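Acetyltransferase (Sinorhizobium meliloti, PDB 4JXR) acts as a GNAT-superfamily phosphinothricin acetyltransferase, binding acetyl-CoA as the donor of the acetyl group. Local coordinates at the acetyl coenzyme *a site. Sequence-based numbering; all coordinates share one arbitrary frame.

The acetyl coenzyme *a site. Residues 30, 87-91, 93-94, 96-101, 122-123, 128, 130-131, 134-135. With ACO (acetyl coenzyme *a), chain B.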
ATOM      1  N   ALA A  30     -12.601  -8.296   4.933  1.00 13.86           N
ATOM      2  CA  ALA A  30     -11.158  -8.533   5.061  1.00 14.72           C
ATOM      3  C   ALA A  30     -10.427  -8.152   3.782  1.00 13.72           C
ATOM      4  O   ALA A  30      -9.256  -7.757   3.837  1.00 17.43           O
ATOM      5  CB  ALA A  30     -10.881  -9.962   5.377  1.00 15.91           C
ATOM      6  N   ASP A  87       1.156  -9.899   5.740  1.00  7.54           N
ATOM      7  CA  ASP A  87       0.464 -11.169   5.820  1.00  7.96           C
ATOM      8  C   ASP A  87      -0.973 -11.090   5.348  1.00  7.66           C
ATOM      9  O   ASP A  87      -1.640 -10.075   5.585  1.00  9.83           O
ATOM     10  CB  ASP A  87       0.487 -11.743   7.245  1.00  9.25           C
ATOM     11  CG  ASP A  87      -0.229 -10.927   8.279  1.00 10.07           C
ATOM     12  OD1 ASP A  87       0.275  -9.874   8.687  1.00 12.89           O
ATOM     13  OD2 ASP A  87      -1.268 -11.449   8.764  1.00 10.69           O
ATOM     14  N   SER A  88      -1.462 -12.177   4.776  1.00  8.43           N
ATOM     15  CA  SER A  88      -2.844 -12.385   4.408  1.00  9.49           C
ATOM     16  C   SER A  88      -3.270 -13.782   4.843  1.00  8.93           C
ATOM     17  O   SER A  88      -2.544 -14.743   4.621  1.00 10.23           O
ATOM     18  CB  SER A  88      -2.990 -12.286   2.919  1.00 11.84           C
ATOM     19  OG  SER A  88      -2.724 -11.004   2.406  1.00 14.58           O
ATOM     20  N   ILE A  89      -4.416 -13.904   5.487  1.00  9.06           N
ATOM     21  CA  ILE A  89      -4.924 -15.170   6.067  1.00  9.98           C
ATOM     22  C   ILE A  89      -6.396 -15.293   5.759  1.00  9.72           C
ATOM     23  O   ILE A  89      -7.148 -14.376   6.062  1.00 10.35           O
ATOM     24  CB  ILE A  89      -4.768 -15.188   7.577  1.00 11.39           C
ATOM     25  CG1 ILE A  89      -3.317 -14.878   7.979  1.00 13.68           C
ATOM     26  CG2 ILE A  89      -5.209 -16.536   8.145  1.00 12.16           C
ATOM     27  CD1 ILE A  89      -3.147 -14.709   9.458  1.00 17.95           C
ATOM     28  N   TYR A  90      -6.820 -16.423   5.188  1.00  9.88           N
ATOM     29  CA  TYR A  90      -8.212 -16.663   4.870  1.00 10.37           C
ATOM     30  C   TYR A  90      -8.594 -18.091   5.238  1.00 10.85           C
ATOM     31  O   TYR A  90      -8.012 -19.032   4.723  1.00 11.57           O
ATOM     32  CB  TYR A  90      -8.510 -16.422   3.389  1.00 10.77           C
ATOM     33  CG  TYR A  90      -8.359 -15.003   2.985  1.00 10.99           C
ATOM     34  CD1 TYR A  90      -9.387 -14.100   3.127  1.00 12.80           C
ATOM     35  CD2 TYR A  90      -7.141 -14.523   2.523  1.00 13.17           C
ATOM     36  CE1 TYR A  90      -9.186 -12.747   2.828  1.00 15.05           C
ATOM     37  CE2 TYR A  90      -6.975 -13.201   2.179  1.00 14.43           C
ATOM     38  CZ  TYR A  90      -8.002 -12.311   2.365  1.00 15.07           C
ATOM     39  OH  TYR A  90      -7.826 -10.959   2.056  1.00 19.56           O
ATOM     40  N   LEU A  91      -9.631 -18.255   6.094  1.00 12.21           N
ATOM     41  CA  LEU A  91     -10.157 -19.570   6.446  1.00 12.35           C
ATOM     42  C   LEU A  91     -11.593 -19.726   5.916  1.00 12.58           C
ATOM     43  O   LEU A  91     -12.370 -18.793   6.018  1.00 13.37           O
ATOM     44  CB  LEU A  91     -10.227 -19.802   7.967  1.00 15.10           C
ATOM     45  CG  LEU A  91      -8.892 -19.773   8.656  1.00 19.01           C
ATOM     46  CD1 LEU A  91      -9.124 -19.906  10.138  1.00 23.25           C
ATOM     47  CD2 LEU A  91      -8.031 -20.888   8.282  1.00 30.35           C
ATOM     48  N   PRO A  93     -15.438 -20.655   6.251  1.00 13.95           N
ATOM     49  CA  PRO A  93     -16.221 -20.366   7.457  1.00 14.45           C
ATOM     50  C   PRO A  93     -16.202 -21.465   8.500  1.00 13.99           C
ATOM     51  O   PRO A  93     -16.068 -21.166   9.690  1.00 16.76           O
ATOM     52  CB  PRO A  93     -17.625 -20.113   6.905  1.00 16.46           C
ATOM     53  CG  PRO A  93     -17.368 -19.509   5.579  1.00 16.92           C
ATOM     54  CD  PRO A  93     -16.137 -20.240   5.036  1.00 14.96           C
ATOM     55  N   GLU A  94     -16.302 -22.706   8.084  1.00 16.52           N
ATOM     56  CA  GLU A  94     -16.430 -23.787   9.042  1.00 18.92           C
ATOM     57  C   GLU A  94     -15.106 -24.093   9.749  1.00 20.26           C
ATOM     58  O   GLU A  94     -15.116 -24.792  10.750  1.00 23.56           O
ATOM     59  CB  GLU A  94     -17.069 -25.028   8.398  1.00 22.37           C
ATOM     60  CG  GLU A  94     -16.127 -25.890   7.598  1.00 26.04           C
ATOM     61  CD  GLU A  94     -15.605 -25.256   6.310  1.00 27.88           C
ATOM     62  OE1 GLU A  94     -16.221 -24.270   5.748  1.00 25.68           O
ATOM     63  OE2 GLU A  94     -14.547 -25.782   5.848  1.00 27.44           O
ATOM     64  N   ARG A  96     -13.163 -21.644  10.976  1.00 15.06           N
ATOM     65  CA  ARG A  96     -12.927 -20.564  11.873  1.00 15.60           C
ATOM     66  C   ARG A  96     -13.201 -20.971  13.338  1.00 17.15           C
ATOM     67  O   ARG A  96     -13.942 -21.913  13.607  1.00 20.86           O
ATOM     68  CB  ARG A  96     -13.716 -19.335  11.496  1.00 15.77           C
ATOM     69  CG  ARG A  96     -13.350 -18.827  10.123  1.00 14.05           C
ATOM     70  CD  ARG A  96     -14.298 -17.788   9.563  1.00 15.25           C
ATOM     71  NE  ARG A  96     -14.072 -17.610   8.124  1.00 13.71           N
ATOM     72  CZ  ARG A  96     -14.894 -16.944   7.300  1.00 13.93           C
ATOM     73  NH1 ARG A  96     -15.970 -16.341   7.735  1.00 16.14           N
ATOM     74  NH2 ARG A  96     -14.660 -16.959   6.009  1.00 14.89           N
ATOM     75  N   GLY A  97     -12.536 -20.280  14.267  1.00 18.64           N
ATOM     76  CA  GLY A  97     -12.766 -20.509  15.696  1.00 20.64           C
ATOM     77  C   GLY A  97     -12.147 -21.764  16.261  1.00 21.89           C
ATOM     78  O   GLY A  97     -12.609 -22.233  17.331  1.00 25.21           O
ATOM     79  N   LYS A  98     -11.087 -22.268  15.624  1.00 18.63           N
ATOM     80  CA  LYS A  98     -10.447 -23.549  15.935  1.00 20.88           C
ATOM     81  C   LYS A  98      -8.924 -23.410  16.096  1.00 17.47           C
ATOM     82  O   LYS A  98      -8.195 -24.400  16.037  1.00 21.49           O
ATOM     83  CB  LYS A  98     -10.706 -24.549  14.811  1.00 21.88           C
ATOM     84  CG  LYS A  98     -12.175 -24.890  14.645  1.00 22.42           C
ATOM     85  CD  LYS A  98     -12.377 -25.876  13.524  1.00 27.76           C
ATOM     86  CE  LYS A  98     -13.842 -26.225  13.377  1.00 31.95           C
ATOM     87  NZ  LYS A  98     -14.023 -27.248  12.334  1.00 39.82           N
ATOM     88  N   GLY A  99      -8.459 -22.185  16.245  1.00 17.52           N
ATOM     89  CA  GLY A  99      -7.026 -21.947  16.405  1.00 17.04           C
ATOM     90  C   GLY A  99      -6.201 -21.978  15.121  1.00 14.39           C
ATOM     91  O   GLY A  99      -4.984 -21.871  15.180  1.00 15.22           O
ATOM     92  N   ILE A 100      -6.834 -22.149  13.982  1.00 13.16           N
ATOM     93  CA  ILE A 100      -6.096 -22.328  12.737  1.00 11.91           C
ATOM     94  C   ILE A 100      -5.503 -21.007  12.272  1.00 11.77           C
ATOM     95  O   ILE A 100      -4.402 -20.989  11.719  1.00 12.12           O
ATOM     96  CB  ILE A 100      -6.961 -23.001  11.672  1.00 13.04           C
ATOM     97  CG1 ILE A 100      -7.436 -24.345  12.174  1.00 13.95           C
ATOM     98  CG2 ILE A 100      -6.173 -23.209  10.396  1.00 14.71           C
ATOM     99  CD1 ILE A 100      -8.480 -24.941  11.262  1.00 15.41           C
ATOM    100  N   GLY A 101      -6.186 -19.883  12.453  1.00 11.66           N
ATOM    101  CA  GLY A 101      -5.651 -18.591  12.103  1.00 11.91           C
ATOM    102  C   GLY A 101      -4.356 -18.309  12.833  1.00 12.26           C
ATOM    103  O   GLY A 101      -3.399 -17.807  12.246  1.00 11.78           O
ATOM    104  N   ALA A 122       0.351  -5.988   8.971  1.00  8.32           N
ATOM    105  CA  ALA A 122      -0.983  -6.468   8.672  1.00  8.37           C
ATOM    106  C   ALA A 122      -1.865  -5.256   8.367  1.00  8.12           C
ATOM    107  O   ALA A 122      -1.894  -4.323   9.155  1.00  9.22           O
ATOM    108  CB  ALA A 122      -1.553  -7.227   9.850  1.00 10.14           C
ATOM    109  N   VAL A 123      -2.558  -5.310   7.252  1.00  8.25           N
ATOM    110  CA  VAL A 123      -3.497  -4.286   6.834  1.00  8.94           C
ATOM    111  C   VAL A 123      -4.873  -4.912   6.979  1.00  9.05           C
ATOM    112  O   VAL A 123      -5.243  -5.756   6.190  1.00 11.28           O
ATOM    113  CB  VAL A 123      -3.209  -3.801   5.402  1.00  9.74           C
ATOM    114  CG1 VAL A 123      -4.201  -2.714   5.001  1.00 11.02           C
ATOM    115  CG2 VAL A 123      -1.786  -3.289   5.319  1.00 11.07           C
ATOM    116  N   HIS A 128     -11.466  -5.264  11.601  0.50  8.77           N
ATOM    117  CA  HIS A 128     -12.222  -6.375  12.152  0.50  9.97           C
ATOM    118  C   HIS A 128     -11.646  -6.818  13.495  0.50  8.94           C
ATOM    119  O   HIS A 128     -10.498  -7.232  13.555  0.50  9.08           O
ATOM    120  CB  HIS A 128     -12.108  -7.530  11.124  0.50 12.77           C
ATOM    121  CG  HIS A 128     -12.952  -8.724  11.413  0.50 19.23           C
ATOM    122  ND1 HIS A 128     -12.498 -10.020  11.235  0.50 27.07           N
ATOM    123  CD2 HIS A 128     -14.246  -8.832  11.779  0.50 27.72           C
ATOM    124  CE1 HIS A 128     -13.476 -10.868  11.506  0.50 26.92           C
ATOM    125  NE2 HIS A 128     -14.549 -10.171  11.845  0.50 24.09           N
ATOM    126  N   SER A 130     -11.808  -9.444  15.509  1.00 10.01           N
ATOM    127  CA  SER A 130     -11.196 -10.771  15.639  0.50 10.90           C
ATOM    128  C   SER A 130      -9.815 -10.858  14.979  1.00 10.41           C
ATOM    129  O   SER A 130      -8.896 -11.543  15.449  1.00 11.59           O
ATOM    130  CB  SER A 130     -12.119 -11.847  15.073  0.50 13.41           C
ATOM    131  OG  SER A 130     -13.160 -12.094  16.003  0.50 14.05           O
ATOM    132  N   SER A 131      -9.641 -10.114  13.879  1.00 10.16           N
ATOM    133  CA  SER A 131      -8.372 -10.084  13.203  0.50 10.73           C
ATOM    134  C   SER A 131      -7.340  -9.278  13.962  1.00  9.46           C
ATOM    135  O   SER A 131      -6.157  -9.659  14.054  1.00  9.94           O
ATOM    136  CB  SER A 131      -8.541  -9.555  11.802  0.50 13.72           C
ATOM    137  OG  SER A 131      -7.298  -9.593  11.150  0.50 18.96           O
ATOM    138  N   LEU A 134      -6.251 -11.534  16.866  1.00 10.24           N
ATOM    139  CA  LEU A 134      -5.324 -12.587  16.390  1.00 11.21           C
ATOM    140  C   LEU A 134      -3.914 -12.084  16.262  1.00 10.16           C
ATOM    141  O   LEU A 134      -2.965 -12.703  16.690  1.00 11.16           O
ATOM    142  CB  LEU A 134      -5.823 -13.077  15.016  1.00 12.82           C
ATOM    143  CG  LEU A 134      -4.803 -13.937  14.220  1.00 16.73           C
ATOM    144  CD1 LEU A 134      -4.413 -15.190  14.923  1.00 23.83           C
ATOM    145  CD2 LEU A 134      -5.318 -14.249  12.852  1.00 17.43           C
ATOM    146  N   HIS A 135      -3.764 -10.907  15.635  1.00  9.36           N
ATOM    147  CA  HIS A 135      -2.457 -10.343  15.457  1.00  8.61           C
ATOM    148  C   HIS A 135      -1.827  -9.888  16.759  1.00  8.65           C
ATOM    149  O   HIS A 135      -0.641 -10.101  17.007  1.00  9.63           O
ATOM    150  CB  HIS A 135      -2.509  -9.224  14.411  1.00  8.91           C
ATOM    151  CG  HIS A 135      -2.672  -9.714  13.027  1.00  8.40           C
ATOM    152  ND1 HIS A 135      -3.860 -10.128  12.495  1.00  8.85           N
ATOM    153  CD2 HIS A 135      -1.755  -9.912  12.040  1.00  9.09           C
ATOM    154  CE1 HIS A 135      -3.655 -10.565  11.245  1.00  9.79           C
ATOM    155  NE2 HIS A 135      -2.381 -10.451  10.954  1.00 10.00           N
TER
HETATM  156  N1A ACO B 202     -18.343 -20.515  11.240  0.50 26.27           N
HETATM  157  C2A ACO B 202     -18.203 -19.234  10.868  0.50 23.02           C
HETATM  158  N3A ACO B 202     -17.511 -18.343  11.603  0.50 24.90           N
HETATM  159  C4A ACO B 202     -16.881 -18.729  12.740  0.50 27.07           C
HETATM  160  C5A ACO B 202     -16.985 -20.125  13.203  0.50 25.23           C
HETATM  161  C6A ACO B 202     -17.786 -21.038  12.353  0.50 23.97           C
HETATM  162  N6A ACO B 202     -17.957 -22.347  12.662  0.50 24.40           N
HETATM  163  N7A ACO B 202     -16.281 -20.209  14.360  0.50 23.63           N
HETATM  164  C8A ACO B 202     -15.768 -18.985  14.600  0.50 23.97           C
HETATM  165  N9A ACO B 202     -16.125 -18.106  13.645  0.50 22.85           N
HETATM  166  C1B ACO B 202     -15.705 -16.675  13.591  0.50 21.67           C
HETATM  167  C2B ACO B 202     -16.100 -15.938  14.849  0.50 19.22           C
HETATM  168  O2B ACO B 202     -17.515 -15.596  14.914  0.50 23.46           O
HETATM  169  C3B ACO B 202     -15.144 -14.747  14.811  0.50 19.65           C
HETATM  170  O3B ACO B 202     -15.515 -13.772  13.845  0.50 20.96           O
HETATM  171  P3B ACO B 202     -16.329 -12.474  14.274  0.50 17.77           P
HETATM  172  O7A ACO B 202     -15.494 -11.711  15.250  0.50 16.66           O
HETATM  173  O8A ACO B 202     -17.568 -12.947  15.039  0.50 21.86           O
HETATM  174  O9A ACO B 202     -16.691 -11.723  13.009  0.50 24.93           O
HETATM  175  C4B ACO B 202     -13.835 -15.372  14.381  0.50 21.45           C
HETATM  176  O4B ACO B 202     -14.256 -16.501  13.573  0.50 22.96           O
HETATM  177  C5B ACO B 202     -12.998 -15.763  15.615  0.50 18.55           C
HETATM  178  O5B ACO B 202     -11.755 -16.207  15.162  0.50 16.80           O
HETATM  179  P1A ACO B 202     -10.605 -16.985  15.956  0.50 17.37           P
HETATM  180  O1A ACO B 202     -11.382 -18.149  16.375  0.50 19.62           O
HETATM  181  O2A ACO B 202      -9.926 -16.161  16.952  0.50 17.49           O
HETATM  182  O3A ACO B 202      -9.387 -17.265  14.893  0.50 14.77           O
HETATM  183  P2A ACO B 202      -9.525 -17.929  13.438  0.80 15.40           P
HETATM  184  O4A ACO B 202     -10.953 -17.971  13.137  0.80 17.26           O
HETATM  185  O5A ACO B 202      -8.705 -19.191  13.481  0.80 16.96           O
HETATM  186  O6A ACO B 202      -8.684 -16.923  12.519  0.80 16.42           O
HETATM  187  CBP ACO B 202      -9.400 -15.185  10.942  0.80 14.75           C
HETATM  188  CCP ACO B 202      -9.100 -15.555  12.387  0.80 15.52           C
HETATM  189  CDP ACO B 202      -8.088 -15.333  10.157  0.80 15.76           C
HETATM  190  CEP ACO B 202      -9.804 -13.725  10.934  0.80 16.45           C
HETATM  191  CAP ACO B 202     -10.487 -16.134  10.418  0.80 14.64           C
HETATM  192  OAP ACO B 202     -11.667 -16.074  11.239  0.80 14.20           O
HETATM  193  C9P ACO B 202     -10.846 -15.867   8.992  0.80 13.65           C
HETATM  194  O9P ACO B 202     -10.222 -16.415   8.055  0.80 17.68           O
HETATM  195  N8P ACO B 202     -11.819 -14.998   8.740  0.80 13.59           N
HETATM  196  C7P ACO B 202     -12.226 -14.625   7.401  0.80 13.91           C
HETATM  197  C6P ACO B 202     -11.131 -14.043   6.518  0.80 13.63           C
HETATM  198  C5P ACO B 202     -10.515 -12.825   7.126  0.80 12.39           C
HETATM  199  O5P ACO B 202     -11.173 -12.041   7.837  0.80 14.56           O
HETATM  200  N4P ACO B 202      -9.206 -12.672   6.846  0.80 12.34           N
HETATM  201  C3P ACO B 202      -8.410 -11.497   7.238  0.80 12.98           C
HETATM  202  C2P ACO B 202      -7.480 -11.793   8.380  0.80 11.60           C
HETATM  203  S1P ACO B 202      -6.465 -10.428   8.820  0.80 12.76           S
HETATM  204  C   ACO B 202      -5.213 -10.495   7.658  0.80 12.14           C
HETATM  205  O   ACO B 202      -5.153 -11.369   6.789  0.80 13.54           O
HETATM  206  CH3 ACO B 202      -4.139  -9.414   7.698  0.80 12.33           C
HETATM  207  O   HOH W   1      -9.637 -21.586  13.338  1.00 16.33           O
HETATM  208  O   HOH W   2      -9.342 -13.706  17.363  1.00 21.21           O
HETATM  209  O   HOH W   3     -17.064 -15.827  10.355  1.00 34.43           O
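The acetyl-CoA pocket of this GNAT fold is a cleft between strands 84-91 and 119-125, closed by the start of helix 100-115 and by helix 129-137. The modelled acetyl-CoA is partly occupied, in two conformers. Its pantetheine runs alongside strand 84-91 like an added strand: Ile89 N donates to the acetyl carbonyl O, and Ile89 O accepts from amide N4P nearly along its C=O axis (169°). Leu91 N hydrogen-bonds O9P at 2.8 Å. The pyrophosphate lies on the GNAT (Q/R)xxGx(G/A) motif, here Arg96 to Gly101, where Gly97 N binds O4A and Gly101 N, in the first turn of helix 100-115, binds O5A at 2.8 Å. The helix N-terminus probably adds a favourable dipole, and a water held by Lys98 N and Ile100 N also meets O5A.

Arg96 serves as a scaffold rather than a phosphate ligand. Its CB sits over the adenine five-membered ring, 3.5 Å from its centroid, while its extended chain carries the guanidinium back to Leu91 O, gripped side-on by NE and NH2. Those two bonds fix the plane, flanked on opposite faces, toward the rim, by Pro93 CA and pantetheine C7P. The 3'-phosphate is held by His128, CG anti to the backbone N (chi1 -173°), which presents NE2 edge-on to O9A at 2.9 Å, and by Ser130 OG, which donates to O7A.

At the thioester, chi1 of -177° turns Ser131 OG toward S1P, a modelled separation too short to be read as a bond that probably reflects the alternative conformers and partial occupancy. The His135 ring is locked at both nitrogens, ND1 to Ser131 O and NE2 to the syn lone pair of Asp87 OD2 at 2.7 Å, leaving CE1 3.7 Å from S1P. Asp87 may thereby favour a charged imidazole. The site thus holds the donor along its length, its acetyl CH3 between the strands, 3.3 Å from Asp87 O and 4.0 Å from Ala122 CB, where an acceptor, which the structure alone does not show, could presumably reach it.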